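Protein YiiM (Escherichia coli, PDB 1O65) is a MOSC-domain protein that probably binds molybdenum and acts as an oxidoreductase on nitrogenous compounds. Local coordinates at residues H71-H76 and L105-V110; S126-P131 and K211-T216. All coordinates share one frame; numbering follows the deposited sequence.

Interaction 1 (H71-H76 and L105-V110); sequences HYPREH and LTESNV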
# COMPACT_ATOMS: atom_id res chain seq x y z
N HIS A 71 1.93 3.67 -1.03
CA HIS A 71 0.98 4.76 -0.85
C HIS A 71 0.51 4.86 0.59
O HIS A 71 0.18 3.82 1.17
CB HIS A 71 -0.28 4.46 -1.72
CG HIS A 71 -1.14 5.66 -1.96
ND1 HIS A 71 -1.43 6.12 -3.24
CD2 HIS A 71 -1.71 6.54 -1.10
CE1 HIS A 71 -2.16 7.22 -3.15
NE2 HIS A 71 -2.35 7.49 -1.87
N TYR A 72 0.41 6.06 1.16
CA TYR A 72 -0.17 6.16 2.52
C TYR A 72 -1.13 7.34 2.55
O TYR A 72 -0.84 8.48 2.16
CB TYR A 72 0.86 6.21 3.62
CG TYR A 72 0.37 5.80 4.99
CD1 TYR A 72 0.07 4.48 5.28
CD2 TYR A 72 0.21 6.74 6.02
CE1 TYR A 72 -0.37 4.07 6.52
CE2 TYR A 72 -0.23 6.34 7.26
CZ TYR A 72 -0.52 5.01 7.52
OH TYR A 72 -0.97 4.63 8.76
N PRO A 73 -2.36 7.06 2.94
CA PRO A 73 -3.36 8.12 3.00
C PRO A 73 -3.02 9.10 4.10
O PRO A 73 -2.80 8.69 5.27
CB PRO A 73 -4.66 7.39 3.26
CG PRO A 73 -4.41 5.95 2.90
CD PRO A 73 -2.94 5.72 3.13
N ARG A 74 -3.01 10.40 3.79
CA ARG A 74 -2.82 11.40 4.84
C ARG A 74 -3.95 11.32 5.87
O ARG A 74 -3.71 11.74 7.01
CB ARG A 74 -2.74 12.84 4.32
CG ARG A 74 -1.45 13.15 3.56
CD ARG A 74 -1.25 14.66 3.37
NE ARG A 74 -2.11 15.15 2.32
CZ ARG A 74 -2.04 15.17 1.01
NH1 ARG A 74 -1.01 14.69 0.33
NH2 ARG A 74 -3.03 15.73 0.28
N GLU A 75 -5.16 10.88 5.53
CA GLU A 75 -6.20 10.73 6.55
C GLU A 75 -5.69 10.01 7.80
O GLU A 75 -6.01 10.41 8.92
CB GLU A 75 -7.40 9.97 5.99
CG GLU A 75 -8.23 10.64 4.92
CD GLU A 75 -7.74 10.63 3.50
OE1 GLU A 75 -6.55 10.34 3.21
OE2 GLU A 75 -8.56 10.96 2.59
N HIS A 76 -4.81 9.00 7.69
CA HIS A 76 -4.36 8.26 8.84
C HIS A 76 -3.49 9.03 9.81
O HIS A 76 -3.35 8.59 10.96
CB HIS A 76 -3.65 6.95 8.47
CG HIS A 76 -4.44 6.03 7.60
ND1 HIS A 76 -5.81 5.96 7.65
CD2 HIS A 76 -4.04 5.15 6.65
CE1 HIS A 76 -6.24 5.11 6.73
NE2 HIS A 76 -5.17 4.59 6.13
N LEU A 105 -8.28 8.94 -0.86
CA LEU A 105 -8.08 7.53 -1.19
C LEU A 105 -7.73 6.73 0.06
O LEU A 105 -6.72 6.99 0.72
CB LEU A 105 -6.99 7.36 -2.25
CG LEU A 105 -7.34 7.79 -3.67
CD1 LEU A 105 -6.12 7.71 -4.57
CD2 LEU A 105 -8.44 6.93 -4.25
N THR A 106 -8.57 5.76 0.41
CA THR A 106 -8.32 4.95 1.60
C THR A 106 -8.46 3.47 1.29
O THR A 106 -8.84 3.06 0.19
CB THR A 106 -9.29 5.28 2.75
OG1 THR A 106 -10.61 4.86 2.36
CG2 THR A 106 -9.33 6.76 3.12
N GLU A 107 -8.18 2.61 2.29
CA GLU A 107 -8.33 1.17 2.11
C GLU A 107 -9.76 0.79 1.73
O GLU A 107 -9.96 -0.23 1.04
CB GLU A 107 -7.94 0.41 3.40
CG GLU A 107 -6.45 0.57 3.71
CD GLU A 107 -6.11 1.87 4.40
OE1 GLU A 107 -7.03 2.64 4.84
OE2 GLU A 107 -4.91 2.18 4.48
N SER A 108 -10.76 1.55 2.20
CA SER A 108 -12.13 1.23 1.88
C SER A 108 -12.59 1.72 0.52
O SER A 108 -13.69 1.28 0.14
CB SER A 108 -13.11 1.66 2.98
OG SER A 108 -12.85 2.97 3.43
N ASN A 109 -11.92 2.60 -0.19
CA ASN A 109 -12.42 2.95 -1.53
C ASN A 109 -11.36 2.67 -2.60
O ASN A 109 -11.47 3.14 -3.74
CB ASN A 109 -12.97 4.36 -1.61
CG ASN A 109 -11.93 5.43 -1.51
OD1 ASN A 109 -10.87 5.16 -0.93
ND2 ASN A 109 -12.15 6.63 -2.06
N VAL A 110 -10.26 2.02 -2.21
CA VAL A 110 -9.25 1.61 -3.19
C VAL A 110 -9.38 0.09 -3.36
O VAL A 110 -9.39 -0.63 -2.36
CB VAL A 110 -7.85 2.05 -2.80
CG1 VAL A 110 -6.75 1.40 -3.64
CG2 VAL A 110 -7.74 3.58 -3.00
O HOH W 1 -5.91 9.63 0.71
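The imidazole of His76 meets the carboxylate of Glu107 tip to tip; the carboxylate lies at the edge of the imidazole, its plane 19° from that of the ring. Pro73 CB sits over the rim of one face of the imidazole, and the ring in turn lays its CD2 over the rim of a face of the Tyr72 ring. His76 NE2 gives its proton to Glu107 OE2 at 2.9 Å, in the ring plane and on the syn lone pair of that oxygen; a weak second bond, bent to 125°, goes to Glu107 OE1. OE2 also accepts from the backbone N of Gly155, so this buried oxygen is gripped twice and the carboxylate has little freedom to turn. Glu107 reaches the ring because its chain bends at chi2 (81°).

Pro73 sets CB and CG against the backbone carbonyl of Leu105, each 3.3 Å from its O. Glu75 reaches the loop through a water, which lies 2.7 Å from Glu75 OE1 and accepts from Leu105 N at 2.9 Å, while Glu75 OE2 takes the N-H of Gly104. Leu105 CD1 approaches the His71 ring obliquely, 4.2 Å from CE1; both nitrogens of that ring are engaged, by Tyr158 and Thr102. The loop itself is braced by a nearly straight bond of 2.7 Å from Thr106 N to Asn109 OD1.

This is the turn from strand 69-73 into helix 75-83, pinned within the MOSC domain to the loop that follows the parallel neighbour strand 100-102. Trp156 of strand 156-160 packs on Pro73 and Leu105, and helix 183-191 touches Glu107 through Val183 and Gln184.

Interaction 2 (S126-P131 and K211-T216); sequences SQPRSP and KSWTRT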
# COMPACT_ATOMS: atom_id res chain seq x y z
N SER A 126 -1.33 -3.64 -6.00
CA SER A 126 -0.96 -5.06 -5.97
C SER A 126 -1.17 -5.72 -4.63
O SER A 126 -1.32 -6.94 -4.54
CB SER A 126 0.52 -5.15 -6.39
OG SER A 126 1.29 -4.65 -5.29
N GLN A 127 -1.20 -4.95 -3.55
CA GLN A 127 -1.42 -5.53 -2.22
C GLN A 127 -1.50 -4.43 -1.16
O GLN A 127 -1.01 -3.31 -1.38
CB GLN A 127 -0.24 -6.45 -1.83
CG GLN A 127 1.09 -5.69 -1.73
CD GLN A 127 2.19 -6.54 -1.09
OE1 GLN A 127 2.75 -7.46 -1.68
NE2 GLN A 127 2.47 -6.26 0.18
N PRO A 128 -2.11 -4.76 -0.03
CA PRO A 128 -2.12 -3.83 1.11
C PRO A 128 -0.70 -3.78 1.63
O PRO A 128 0.07 -4.69 1.28
CB PRO A 128 -3.08 -4.44 2.09
CG PRO A 128 -3.80 -5.54 1.39
CD PRO A 128 -2.95 -5.94 0.20
N ARG A 129 -0.23 -2.68 2.19
CA ARG A 129 1.12 -2.62 2.73
C ARG A 129 1.15 -3.42 4.05
O ARG A 129 0.23 -3.31 4.87
CB ARG A 129 1.57 -1.18 2.92
CG ARG A 129 3.01 -0.98 3.43
CD ARG A 129 3.01 -0.91 4.96
NE ARG A 129 4.28 -0.37 5.46
CZ ARG A 129 4.62 0.91 5.42
NH1 ARG A 129 3.79 1.82 4.90
NH2 ARG A 129 5.82 1.27 5.87
N SER A 130 2.14 -4.23 4.23
CA SER A 130 2.39 -5.09 5.36
C SER A 130 3.23 -4.44 6.47
O SER A 130 4.45 -4.45 6.39
CB SER A 130 3.24 -6.29 4.87
OG SER A 130 2.49 -7.46 4.77
N PRO A 131 2.62 -4.03 7.56
CA PRO A 131 3.35 -3.44 8.68
C PRO A 131 4.50 -4.35 9.11
O PRO A 131 4.38 -5.57 9.19
CB PRO A 131 2.34 -3.29 9.78
CG PRO A 131 1.08 -3.89 9.32
CD PRO A 131 1.19 -4.19 7.87
N LYS A 211 2.77 -11.37 -6.25
CA LYS A 211 3.17 -12.78 -6.22
C LYS A 211 3.31 -13.26 -4.79
O LYS A 211 2.84 -14.36 -4.44
CB LYS A 211 4.45 -13.04 -6.99
CG LYS A 211 4.34 -12.82 -8.50
CD LYS A 211 5.64 -13.27 -9.15
CE LYS A 211 5.53 -13.34 -10.66
NZ LYS A 211 4.61 -12.30 -11.22
N SER A 212 3.86 -12.42 -3.95
CA SER A 212 4.03 -12.78 -2.54
C SER A 212 2.67 -12.94 -1.85
O SER A 212 2.50 -13.83 -1.03
CB SER A 212 4.91 -11.74 -1.85
OG SER A 212 4.14 -10.62 -1.51
N TRP A 213 1.68 -12.11 -2.15
CA TRP A 213 0.37 -12.33 -1.51
C TRP A 213 -0.29 -13.57 -2.08
O TRP A 213 -0.97 -14.29 -1.35
CB TRP A 213 -0.50 -11.07 -1.59
CG TRP A 213 -0.25 -10.14 -0.44
CD1 TRP A 213 0.96 -9.60 -0.09
CD2 TRP A 213 -1.19 -9.69 0.54
NE1 TRP A 213 0.80 -8.82 1.03
CE2 TRP A 213 -0.49 -8.86 1.44
CE3 TRP A 213 -2.55 -9.91 0.74
CZ2 TRP A 213 -1.11 -8.23 2.52
CZ3 TRP A 213 -3.17 -9.29 1.81
CH2 TRP A 213 -2.46 -8.46 2.69
N THR A 214 -0.10 -13.86 -3.37
CA THR A 214 -0.64 -15.07 -3.98
C THR A 214 -0.08 -16.31 -3.28
O THR A 214 -0.77 -17.26 -2.92
CB THR A 214 -0.26 -15.12 -5.48
OG1 THR A 214 -0.92 -14.01 -6.14
CG2 THR A 214 -0.68 -16.43 -6.10
N ARG A 215 1.24 -16.28 -3.07
CA ARG A 215 1.96 -17.33 -2.38
C ARG A 215 1.44 -17.54 -0.97
O ARG A 215 1.04 -18.65 -0.61
CB ARG A 215 3.46 -16.96 -2.34
CG ARG A 215 4.31 -17.97 -1.61
CD ARG A 215 5.74 -17.53 -1.47
NE ARG A 215 6.64 -18.60 -1.15
CZ ARG A 215 6.73 -19.46 -0.18
NH1 ARG A 215 5.86 -19.48 0.83
NH2 ARG A 215 7.74 -20.35 -0.22
N THR A 216 1.35 -16.48 -0.17
CA THR A 216 0.85 -16.63 1.20
C THR A 216 -0.55 -17.25 1.22
O THR A 216 -0.85 -18.18 1.97
CB THR A 216 0.76 -15.26 1.89
OG1 THR A 216 2.08 -14.70 1.91
CG2 THR A 216 0.21 -15.36 3.31
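Trp213 lies with one indole face against Gln127 and Pro128, the two consecutive residues at the end of strand 121-128. Each ring of the indole receives its own CH-pi contact: Gln127 CB stands 3.8 Å from the centroid of the five-membered ring, and Pro128 CD stands 3.6 Å from that of the six-membered ring. Both approach almost along the ring normal. Pro128 CG slides farther out over the benzene end, 3.5 Å from Trp213 CH2.

With CG between the backbone N and the carbonyl carbon (chi1 62°), the Gln127 chain turns from CB toward the pyrrole side, crosses the indole at about a right angle and sets its amide above and just outside the NE1-CD1 edge, the amide plane tilted 57° from the ring. Gln127 NE2 and Trp213 NE1 come within 3.2 Å, but both are donors and do not bond. The amide is held instead by its own surroundings: Gln127 NE2 donates to Pro128 O at 3.1 Å, and OE1 is bonded to Ser210 OG, just ahead of the helix.

The contact joins two modules, the curled beta sheet of the MOSC domain and the C-terminal three-helix domain of the YiiM family, with helix 211-216 passing the strand at 66° and an axis separation of 8.4 Å. An alanine in place of Trp213 would probably open a gap over Gln127 and Pro128, leaving both without the aromatic face on which they rest.

Ser130, two residues after Pro128, approaches the edge of the indole, its OG near the ring plane and 4.3 Å from Trp213 CZ2. Trp191 of helix 183-191 meets the indole edge-to-face, and Ala190 packs there too, while Pro128 continues onto Val183 and Ala186.

Overall arrangement
After the N-terminal strands, the chain runs through strand 69-73 into helix 75-83, and interaction 1 closes a loop when it returns at 105-110 after strand 100-102. Interaction 2 opens later, at the end of strand 121-128, and closes at the start of helix 211-223, so the two follow in series without nesting or crossing. The first stays within the MOSC domain; the second ties that domain to the C-terminal helices. Their centres are about 17 Å apart on opposite sides of the chain's centre, and their nearest atoms, about 5 Å apart, do not touch. Both reach the same mixed sheet, and helix 183-191 borders both.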